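Local atomic coordinates of CDP-archaeol synthase (Aeropyrum pernix K1, PDB entry 5GUF), a protein that catalyses magnesium-dependent transfer of CMP from CTP to 2,3-bis-(O-geranylgeranyl)-sn-glycerol 1-phosphate within the membrane, releasing diphosphate and forming the archaeal lipid precursor CDP-archaeol. Residues W9-I14 and I18-P23; R38-G43 and E60-G65; V133-A136 and T140-P143. All blocks are in the same frame, centred on the assembly; numbering follows the deposited sequence.

Contact 1: W9-I14 and I18-P23; sequences WRIDNI and IILMLP. With MG (magnesium ion), chain D.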
loop_
_atom_site.group_PDB
_atom_site.type_symbol
_atom_site.label_atom_id
_atom_site.label_comp_id
_atom_site.label_asym_id
_atom_site.label_seq_id
_atom_site.Cartn_x
_atom_site.Cartn_y
_atom_site.Cartn_z
ATOM N N TRP A 9 -24.438 -8.031 5.321
ATOM C CA TRP A 9 -23.567 -8.607 4.307
ATOM C C TRP A 9 -22.969 -7.561 3.384
ATOM O O TRP A 9 -22.000 -7.854 2.681
ATOM C CB TRP A 9 -24.331 -9.624 3.472
ATOM C CG TRP A 9 -24.741 -10.865 4.193
ATOM C CD1 TRP A 9 -25.999 -11.171 4.658
ATOM C CD2 TRP A 9 -23.906 -11.988 4.518
ATOM N NE1 TRP A 9 -25.989 -12.409 5.253
ATOM C CE2 TRP A 9 -24.725 -12.939 5.173
ATOM C CE3 TRP A 9 -22.545 -12.280 4.324
ATOM C CZ2 TRP A 9 -24.228 -14.163 5.641
ATOM C CZ3 TRP A 9 -22.048 -13.501 4.790
ATOM C CH2 TRP A 9 -22.896 -14.428 5.443
ATOM N N ARG A 10 -23.511 -6.357 3.373
ATOM C CA ARG A 10 -22.983 -5.275 2.559
ATOM C C ARG A 10 -22.230 -4.318 3.478
ATOM O O ARG A 10 -22.830 -3.491 4.167
ATOM C CB ARG A 10 -24.105 -4.570 1.810
ATOM C CG ARG A 10 -23.599 -3.472 0.921
ATOM C CD ARG A 10 -24.749 -2.760 0.231
ATOM N NE ARG A 10 -24.342 -2.265 -1.079
ATOM C CZ ARG A 10 -24.139 -0.983 -1.348
ATOM N NH1 ARG A 10 -24.306 -0.073 -0.393
ATOM N NH2 ARG A 10 -23.768 -0.613 -2.567
ATOM N N ILE A 11 -20.908 -4.428 3.479
ATOM C CA ILE A 11 -20.053 -3.578 4.306
ATOM C C ILE A 11 -19.983 -2.217 3.624
ATOM O O ILE A 11 -19.242 -2.037 2.654
ATOM C CB ILE A 11 -18.662 -4.183 4.494
ATOM C CG1 ILE A 11 -18.816 -5.645 4.888
ATOM C CG2 ILE A 11 -17.855 -3.365 5.517
ATOM C CD1 ILE A 11 -19.591 -5.822 6.173
ATOM N N ASP A 12 -20.732 -1.247 4.150
ATOM C CA ASP A 12 -20.871 0.035 3.475
ATOM C C ASP A 12 -20.779 1.215 4.427
ATOM O O ASP A 12 -21.143 2.328 4.044
ATOM C CB ASP A 12 -22.196 0.099 2.688
ATOM C CG ASP A 12 -23.408 -0.352 3.514
ATOM O OD1 ASP A 12 -23.320 -0.461 4.760
ATOM O OD2 ASP A 12 -24.470 -0.596 2.899
ATOM N N ASN A 13 -20.302 1.024 5.648
ATOM C CA ASN A 13 -19.934 2.165 6.462
ATOM C C ASN A 13 -18.771 1.757 7.355
ATOM O O ASN A 13 -18.573 0.570 7.633
ATOM C CB ASN A 13 -21.134 2.696 7.263
ATOM C CG ASN A 13 -21.509 1.802 8.406
ATOM O OD1 ASN A 13 -20.944 1.899 9.497
ATOM N ND2 ASN A 13 -22.457 0.913 8.167
ATOM N N ILE A 14 -18.008 2.759 7.801
ATOM C CA ILE A 14 -16.707 2.501 8.412
ATOM C C ILE A 14 -16.857 1.840 9.771
ATOM O O ILE A 14 -16.008 1.031 10.162
ATOM C CB ILE A 14 -15.873 3.794 8.507
ATOM C CG1 ILE A 14 -14.462 3.484 9.020
ATOM C CG2 ILE A 14 -16.533 4.804 9.428
ATOM C CD1 ILE A 14 -13.691 2.490 8.151
ATOM N N ILE A 18 -15.358 -1.628 10.859
ATOM C CA ILE A 18 -14.504 -1.718 12.032
ATOM C C ILE A 18 -14.968 -2.853 12.930
ATOM O O ILE A 18 -14.142 -3.579 13.495
ATOM C CB ILE A 18 -14.461 -0.363 12.752
ATOM C CG1 ILE A 18 -13.494 0.573 12.015
ATOM C CG2 ILE A 18 -14.072 -0.535 14.208
ATOM C CD1 ILE A 18 -13.685 2.037 12.352
ATOM N N ILE A 19 -16.282 -3.078 13.020
ATOM C CA ILE A 19 -16.775 -4.197 13.819
ATOM C C ILE A 19 -16.371 -5.518 13.188
ATOM O O ILE A 19 -15.891 -6.436 13.864
ATOM C CB ILE A 19 -18.299 -4.111 13.997
ATOM C CG1 ILE A 19 -18.676 -2.852 14.751
ATOM C CG2 ILE A 19 -18.828 -5.349 14.722
ATOM C CD1 ILE A 19 -20.163 -2.761 14.994
ATOM N N LEU A 20 -16.579 -5.646 11.881
ATOM C CA LEU A 20 -16.221 -6.888 11.213
ATOM C C LEU A 20 -14.724 -7.171 11.333
ATOM O O LEU A 20 -14.312 -8.320 11.538
ATOM C CB LEU A 20 -16.662 -6.819 9.752
ATOM C CG LEU A 20 -16.452 -8.063 8.897
ATOM C CD1 LEU A 20 -17.333 -9.218 9.382
ATOM C CD2 LEU A 20 -16.761 -7.703 7.458
ATOM N N MET A 21 -13.898 -6.135 11.247
ATOM C CA MET A 21 -12.452 -6.303 11.181
ATOM C C MET A 21 -11.755 -6.352 12.539
ATOM O O MET A 21 -10.576 -6.734 12.591
ATOM C CB MET A 21 -11.840 -5.171 10.367
ATOM C CG MET A 21 -12.080 -5.292 8.876
ATOM S SD MET A 21 -11.110 -6.642 8.157
ATOM C CE MET A 21 -12.420 -7.772 7.695
ATOM N N LEU A 22 -12.424 -5.963 13.627
ATOM C CA LEU A 22 -11.742 -5.917 14.919
ATOM C C LEU A 22 -11.170 -7.267 15.344
ATOM O O LEU A 22 -10.101 -7.280 15.970
ATOM C CB LEU A 22 -12.676 -5.337 15.992
ATOM C CG LEU A 22 -12.547 -3.813 16.185
ATOM C CD1 LEU A 22 -13.763 -3.221 16.889
ATOM C CD2 LEU A 22 -11.279 -3.445 16.943
ATOM N N PRO A 23 -11.794 -8.409 15.055
ATOM C CA PRO A 23 -11.101 -9.681 15.331
ATOM C C PRO A 23 -9.783 -9.828 14.593
ATOM O O PRO A 23 -8.824 -10.367 15.157
ATOM C CB PRO A 23 -12.125 -10.736 14.885
ATOM C CG PRO A 23 -13.439 -10.070 15.159
ATOM C CD PRO A 23 -13.241 -8.602 14.847
HETATM MG MG MG D . -24.170 -2.660 5.676
HETATM O O HOH W 1 -26.065 -2.003 4.146
HETATM O O HOH W 2 -25.064 -1.344 6.498
#

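Contact 2: R38-G43 and E60-G65; sequences RPVDMG and EGLLAG. With CTP (cytidine-5'-triphosphate), chain B.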
loop_
_atom_site.group_PDB
_atom_site.type_symbol
_atom_site.label_atom_id
_atom_site.label_comp_id
_atom_site.label_asym_id
_atom_site.label_seq_id
_atom_site.Cartn_x
_atom_site.Cartn_y
_atom_site.Cartn_z
ATOM N N ARG A 38 9.020 -20.675 18.711
ATOM C CA ARG A 38 9.078 -21.739 17.725
ATOM C C ARG A 38 8.654 -21.174 16.377
ATOM O O ARG A 38 7.460 -20.885 16.186
ATOM C CB ARG A 38 8.172 -22.900 18.126
ATOM C CG ARG A 38 8.498 -23.517 19.467
ATOM C CD ARG A 38 7.473 -24.586 19.838
ATOM N NE ARG A 38 7.493 -24.886 21.268
ATOM C CZ ARG A 38 7.991 -26.001 21.797
ATOM N NH1 ARG A 38 8.508 -26.940 21.013
ATOM N NH2 ARG A 38 7.967 -26.180 23.115
ATOM N N PRO A 39 9.570 -20.995 15.427
ATOM C CA PRO A 39 9.184 -20.415 14.136
ATOM C C PRO A 39 8.243 -21.323 13.367
ATOM O O PRO A 39 8.413 -22.544 13.318
ATOM C CB PRO A 39 10.523 -20.258 13.404
ATOM C CG PRO A 39 11.389 -21.335 13.986
ATOM C CD PRO A 39 10.981 -21.416 15.450
ATOM N N VAL A 40 7.239 -20.702 12.750
ATOM C CA VAL A 40 6.361 -21.418 11.832
ATOM C C VAL A 40 7.171 -22.121 10.744
ATOM O O VAL A 40 6.847 -23.245 10.337
ATOM C CB VAL A 40 5.327 -20.445 11.230
ATOM C CG1 VAL A 40 4.422 -21.167 10.255
ATOM C CG2 VAL A 40 4.509 -19.785 12.342
ATOM N N ASP A 41 8.237 -21.478 10.251
ATOM C CA ASP A 41 8.980 -22.032 9.120
ATOM C C ASP A 41 10.044 -23.049 9.541
ATOM O O ASP A 41 10.859 -23.441 8.703
ATOM C CB ASP A 41 9.611 -20.908 8.267
ATOM C CG ASP A 41 10.780 -20.190 8.963
ATOM O OD1 ASP A 41 11.195 -20.598 10.062
ATOM O OD2 ASP A 41 11.297 -19.196 8.400
ATOM N N MET A 42 10.060 -23.479 10.802
ATOM C CA MET A 42 11.018 -24.469 11.299
ATOM C C MET A 42 12.467 -24.060 11.061
ATOM O O MET A 42 13.359 -24.912 11.081
ATOM C CB MET A 42 10.773 -25.855 10.683
ATOM C CG MET A 42 9.394 -26.427 10.981
ATOM S SD MET A 42 9.152 -26.669 12.756
ATOM C CE MET A 42 7.669 -25.699 13.031
ATOM N N GLY A 43 12.720 -22.768 10.838
ATOM C CA GLY A 43 14.053 -22.284 10.534
ATOM C C GLY A 43 14.543 -22.542 9.121
ATOM O O GLY A 43 15.738 -22.381 8.867
ATOM N N GLU A 60 3.408 -20.079 18.649
ATOM C CA GLU A 60 2.700 -19.470 19.764
ATOM C C GLU A 60 2.013 -18.192 19.313
ATOM O O GLU A 60 0.894 -17.891 19.746
ATOM C CB GLU A 60 3.667 -19.185 20.918
ATOM C CG GLU A 60 4.574 -20.348 21.314
ATOM C CD GLU A 60 5.866 -20.433 20.463
ATOM O OE1 GLU A 60 5.788 -20.619 19.227
ATOM O OE2 GLU A 60 6.968 -20.296 21.035
ATOM N N GLY A 61 2.661 -17.443 18.423
ATOM C CA GLY A 61 2.024 -16.261 17.867
ATOM C C GLY A 61 0.739 -16.592 17.137
ATOM O O GLY A 61 -0.294 -15.950 17.341
ATOM N N LEU A 62 0.777 -17.615 16.287
ATOM C CA LEU A 62 -0.412 -17.974 15.532
ATOM C C LEU A 62 -1.546 -18.420 16.452
ATOM O O LEU A 62 -2.707 -18.066 16.225
ATOM C CB LEU A 62 -0.088 -19.071 14.525
ATOM C CG LEU A 62 0.710 -18.703 13.288
ATOM C CD1 LEU A 62 0.655 -19.873 12.303
ATOM C CD2 LEU A 62 0.144 -17.436 12.674
ATOM N N LEU A 63 -1.231 -19.209 17.483
ATOM C CA LEU A 63 -2.274 -19.735 18.360
ATOM C C LEU A 63 -2.901 -18.637 19.212
ATOM O O LEU A 63 -4.129 -18.547 19.317
ATOM C CB LEU A 63 -1.710 -20.840 19.247
ATOM C CG LEU A 63 -1.407 -22.103 18.452
ATOM C CD1 LEU A 63 -0.521 -23.044 19.266
ATOM C CD2 LEU A 63 -2.725 -22.755 18.045
ATOM N N ALA A 64 -2.069 -17.800 19.834
ATOM C CA ALA A 64 -2.584 -16.674 20.603
ATOM C C ALA A 64 -3.379 -15.729 19.718
ATOM O O ALA A 64 -4.428 -15.223 20.127
ATOM C CB ALA A 64 -1.435 -15.929 21.290
ATOM N N GLY A 65 -2.893 -15.485 18.497
ATOM C CA GLY A 65 -3.628 -14.631 17.578
ATOM C C GLY A 65 -4.980 -15.217 17.235
ATOM O O GLY A 65 -6.009 -14.533 17.276
HETATM N N1 CTP B . 4.792 -12.510 16.108
HETATM C C2 CTP B . 4.774 -13.884 16.334
HETATM N N3 CTP B . 4.072 -14.744 15.502
HETATM C C4 CTP B . 3.325 -14.218 14.459
HETATM C C5 CTP B . 3.304 -12.832 14.256
HETATM C C6 CTP B . 4.176 -12.012 14.978
HETATM O O2 CTP B . 5.392 -14.356 17.286
HETATM N N4 CTP B . 2.641 -15.039 13.666
HETATM C "C1'" CTP B . 5.521 -11.633 17.074
HETATM C "C2'" CTP B . 7.024 -11.717 16.850
HETATM O "O2'" CTP B . 7.671 -11.512 18.085
HETATM C "C3'" CTP B . 7.299 -10.535 15.958
HETATM C "C4'" CTP B . 6.351 -9.506 16.560
HETATM O "O4'" CTP B . 5.200 -10.247 16.964
HETATM O "O3'" CTP B . 8.648 -10.154 16.020
HETATM C "C5'" CTP B . 6.024 -8.370 15.590
HETATM O "O5'" CTP B . 5.303 -8.837 14.470
HETATM P PA CTP B . 5.807 -8.468 12.992
HETATM O O1A CTP B . 6.073 -6.978 12.981
HETATM O O2A CTP B . 4.811 -8.875 11.925
HETATM O O3A CTP B . 7.161 -9.328 12.825
HETATM P PB CTP B . 8.612 -8.699 12.512
HETATM O O1B CTP B . 9.459 -8.813 13.763
HETATM O O2B CTP B . 8.560 -7.262 12.063
HETATM O O3B CTP B . 9.151 -9.663 11.328
HETATM P PG CTP B . 8.843 -9.410 9.755
HETATM O O1G CTP B . 9.992 -8.634 9.166
HETATM O O2G CTP B . 8.670 -10.765 9.143
HETATM O O3G CTP B . 7.574 -8.628 9.562
#

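Contact 3: V133-A136 and T140-P143; sequences VSIA and TWTP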
loop_
_atom_site.group_PDB
_atom_site.type_symbol
_atom_site.label_atom_id
_atom_site.label_comp_id
_atom_site.label_asym_id
_atom_site.label_seq_id
_atom_site.Cartn_x
_atom_site.Cartn_y
_atom_site.Cartn_z
ATOM N N VAL A 133 -10.781 -13.021 3.069
ATOM C CA VAL A 133 -11.585 -14.072 3.692
ATOM C C VAL A 133 -13.022 -13.610 3.881
ATOM O O VAL A 133 -13.970 -14.361 3.625
ATOM C CB VAL A 133 -10.946 -14.519 5.025
ATOM C CG1 VAL A 133 -11.888 -15.401 5.823
ATOM C CG2 VAL A 133 -9.658 -15.272 4.762
ATOM N N SER A 134 -13.217 -12.370 4.321
ATOM C CA SER A 134 -14.583 -11.878 4.462
ATOM C C SER A 134 -15.336 -11.946 3.127
ATOM O O SER A 134 -16.524 -12.275 3.097
ATOM C CB SER A 134 -14.574 -10.457 5.031
ATOM O OG SER A 134 -14.337 -9.491 4.031
ATOM N N ILE A 135 -14.652 -11.668 2.011
ATOM C CA ILE A 135 -15.287 -11.773 0.695
ATOM C C ILE A 135 -15.532 -13.232 0.325
ATOM O O ILE A 135 -16.610 -13.588 -0.150
ATOM C CB ILE A 135 -14.430 -11.059 -0.367
ATOM C CG1 ILE A 135 -14.484 -9.536 -0.154
ATOM C CG2 ILE A 135 -14.853 -11.493 -1.779
ATOM C CD1 ILE A 135 -13.498 -8.753 -1.006
ATOM N N ALA A 136 -14.556 -14.112 0.571
ATOM C CA ALA A 136 -14.829 -15.537 0.420
ATOM C C ALA A 136 -16.001 -16.002 1.298
ATOM O O ALA A 136 -16.693 -16.966 0.948
ATOM C CB ALA A 136 -13.576 -16.338 0.735
ATOM N N THR A 140 -19.928 -8.399 0.840
ATOM C CA THR A 140 -19.589 -7.461 -0.216
ATOM C C THR A 140 -19.155 -6.156 0.425
ATOM O O THR A 140 -19.870 -5.612 1.271
ATOM C CB THR A 140 -20.767 -7.225 -1.165
ATOM O OG1 THR A 140 -20.973 -8.398 -1.962
ATOM C CG2 THR A 140 -20.504 -6.012 -2.090
ATOM N N TRP A 141 -17.983 -5.663 0.031
ATOM C CA TRP A 141 -17.487 -4.372 0.483
ATOM C C TRP A 141 -17.761 -3.328 -0.589
ATOM O O TRP A 141 -17.654 -3.618 -1.778
ATOM C CB TRP A 141 -15.983 -4.428 0.764
ATOM C CG TRP A 141 -15.633 -5.188 2.005
ATOM C CD1 TRP A 141 -15.800 -6.519 2.218
ATOM C CD2 TRP A 141 -15.083 -4.656 3.212
ATOM N NE1 TRP A 141 -15.387 -6.853 3.476
ATOM C CE2 TRP A 141 -14.941 -5.727 4.112
ATOM C CE3 TRP A 141 -14.685 -3.380 3.616
ATOM C CZ2 TRP A 141 -14.402 -5.570 5.389
ATOM C CZ3 TRP A 141 -14.156 -3.222 4.886
ATOM C CH2 TRP A 141 -14.021 -4.311 5.756
ATOM N N THR A 142 -18.119 -2.131 -0.176
ATOM C CA THR A 142 -17.956 -1.072 -1.158
ATOM C C THR A 142 -16.483 -0.678 -1.242
ATOM O O THR A 142 -15.750 -0.751 -0.244
ATOM C CB THR A 142 -18.792 0.155 -0.808
ATOM O OG1 THR A 142 -18.314 0.713 0.416
ATOM C CG2 THR A 142 -20.269 -0.232 -0.658
ATOM N N PRO A 143 -16.026 -0.281 -2.433
ATOM C CA PRO A 143 -14.627 0.151 -2.562
ATOM C C PRO A 143 -14.281 1.287 -1.628
ATOM O O PRO A 143 -13.182 1.299 -1.067
ATOM C CB PRO A 143 -14.525 0.570 -4.038
ATOM C CG PRO A 143 -15.618 -0.193 -4.724
ATOM C CD PRO A 143 -16.739 -0.292 -3.724
#

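Contact 1: W9-I14 and I18-P23
The carbonyl group of Ile14 meets Ile18 one helical turn on: Ile18 N donates to Ile14 O at 2.8 Å, and the Ile18 chain runs alongside the carbonyl. The same oxygen thus has apolar company, because Ile18 CG1 stands beside its own backbone N (chi1 -79°) and so lies only 3.2 Å from Ile14 O. Beyond it the two isoleucine chains cross obliquely, Ile14 CG1 touching Ile18 CD1 at 3.7 Å. The other flat group, the carboxylate of Asp12, is used at both oxygens. Asp12 OD1 binds magnesium at 2.5 Å, whereas Asp12 OD2 accepts from a water that is itself a metal ligand and takes a weak hydrogen bond from Arg10 NH1 at 3.3 Å, part of a salt bridge. Magnesium also takes the backbone oxygen of Arg10 at 2.2 Å, and Asp8 and Glu16 complete the protein part of the site. This is a strand-to-helix junction: the short strand 10-11 leads into Asn13, the N-cap residue, whose OD1 accepts from the backbone N of Glu16. Asparagine suits the cap because its short side chain carries an acceptor back to a first-turn amide, and Glu16 extends from that same turn to the metal. On the buried side Ile11 points toward the helix, and its chain meets Leu20 at about a right angle, Ile11 CD1 lying 3.6 Å from Leu20 CD2. Both are branched apolar residues that suit this buried position, where Tyr139 also packs against them.

Contact 2: R38-G43 and E60-G65
The loop passes the start of helix 59-80 at Arg38, whose CA lies 7.1 Å from Glu60 CA, and goes straight into a type I turn, Pro39 to Met42, that holds Val40. The Glu60 chain bends at its second torsion (chi2 85°) and brings its carboxylate to the loop backbone. There the amide is shared: Arg38 N donates to Glu60 OE1 at 3.3 Å and to Glu60 OE2 at 3.1 Å, each oxygen using its syn lone pair, while Glu60 OE2 also accepts from the N of Arg37. With the carboxylate of Glu60 cut back to an alanine, the amides of Arg37 and Arg38 would probably lose this shared acceptor, and this end of the loop its tie to the helix. The helix start also forms part of the CTP pocket. Gly61 lets the base come close, its CA 3.5 Å from CTP N3, where a beta carbon would collide. Leu62 divides its two methyls, with Leu62 CD2 3.6 Å from CTP N4 and Leu62 CD1 3.9 Å from Val40 CG2; the valine and leucine chains cross at about a right angle. In the loop, Asp41 OD1 accepts from Gly43 N in an Asx turn, and Arg51 forms a salt bridge to the same carboxylate oxygen.

Contact 3: V133-A136 and T140-P143
Trp141 turns the pyrrole edge of its indole to Ser134, and the one polar atom of the ring finds its partner there: Trp141 NE1 donates to Ser134 OG at 2.9 Å. The bond is bent, with an N-H...O angle of 143°, and the serine oxygen stands 25° out of the ring plane, near the edge rather than over a face. With Ser134 OG rotated between its own backbone N and carbonyl carbon (chi1 82°), the hydroxyl is placed where it meets both the indole N-H and the carbonyl oxygen of Leu131. It is a relay as well as an acceptor, since in the bond to Leu131 O the hydroxyl must be the donor. Serine suits the place because one small group can give and take a bond at once, so that the buried indole N-H and the hydroxyl are both satisfied without bulk. Ile135, the next residue of the helix, adds an apolar touch to the same five-membered ring: Ile135 CG1 lies 4.1 Å from Trp141 CD1, the two chains crossing at a slant. This is a looser contact than the polar one, and it lies toward the surface. The side chains of the strand alternate, Trp141 pointing toward the helix and Thr140 away from it, although Ile135 CA comes within 6.2 Å of Thr140 CA. The two segments are thus the end of one helix and the short strand that follows the turn, with Thr142 next, capping Val145 N at the start of helix 143-161. Within the fold, strand 140-141 lies parallel to strand 10-11, and the Trp141 side chain lies among residues of the partner strand and two helices: Ile11, Ala17, Leu20 and Met21 of helix 14-29, and Tyr127 and Leu131 of helix 121-136 all touch it.

Overall arrangement
From the N terminus, contact 1 comes first and spans the first turn of helix 14-29, setting the strand that leads into the helix against its next turn. Contact 2 follows, joining the loop after helix 31-34 to the start of helix 59-80 across 16 intervening residues, and contact 3 comes last, turning the end of helix 121-136 into strand 140-141. The three lie in series, so none nests within or crosses another. Contacts 1 and 3 nevertheless meet in space, their centres about 9 Å apart, because their strands pair in a two-stranded parallel sheet that joins the N-terminal strand to the one just before the last helix. Contact 2 lies across the chain's centre, its centre about 28 Å from each of the others.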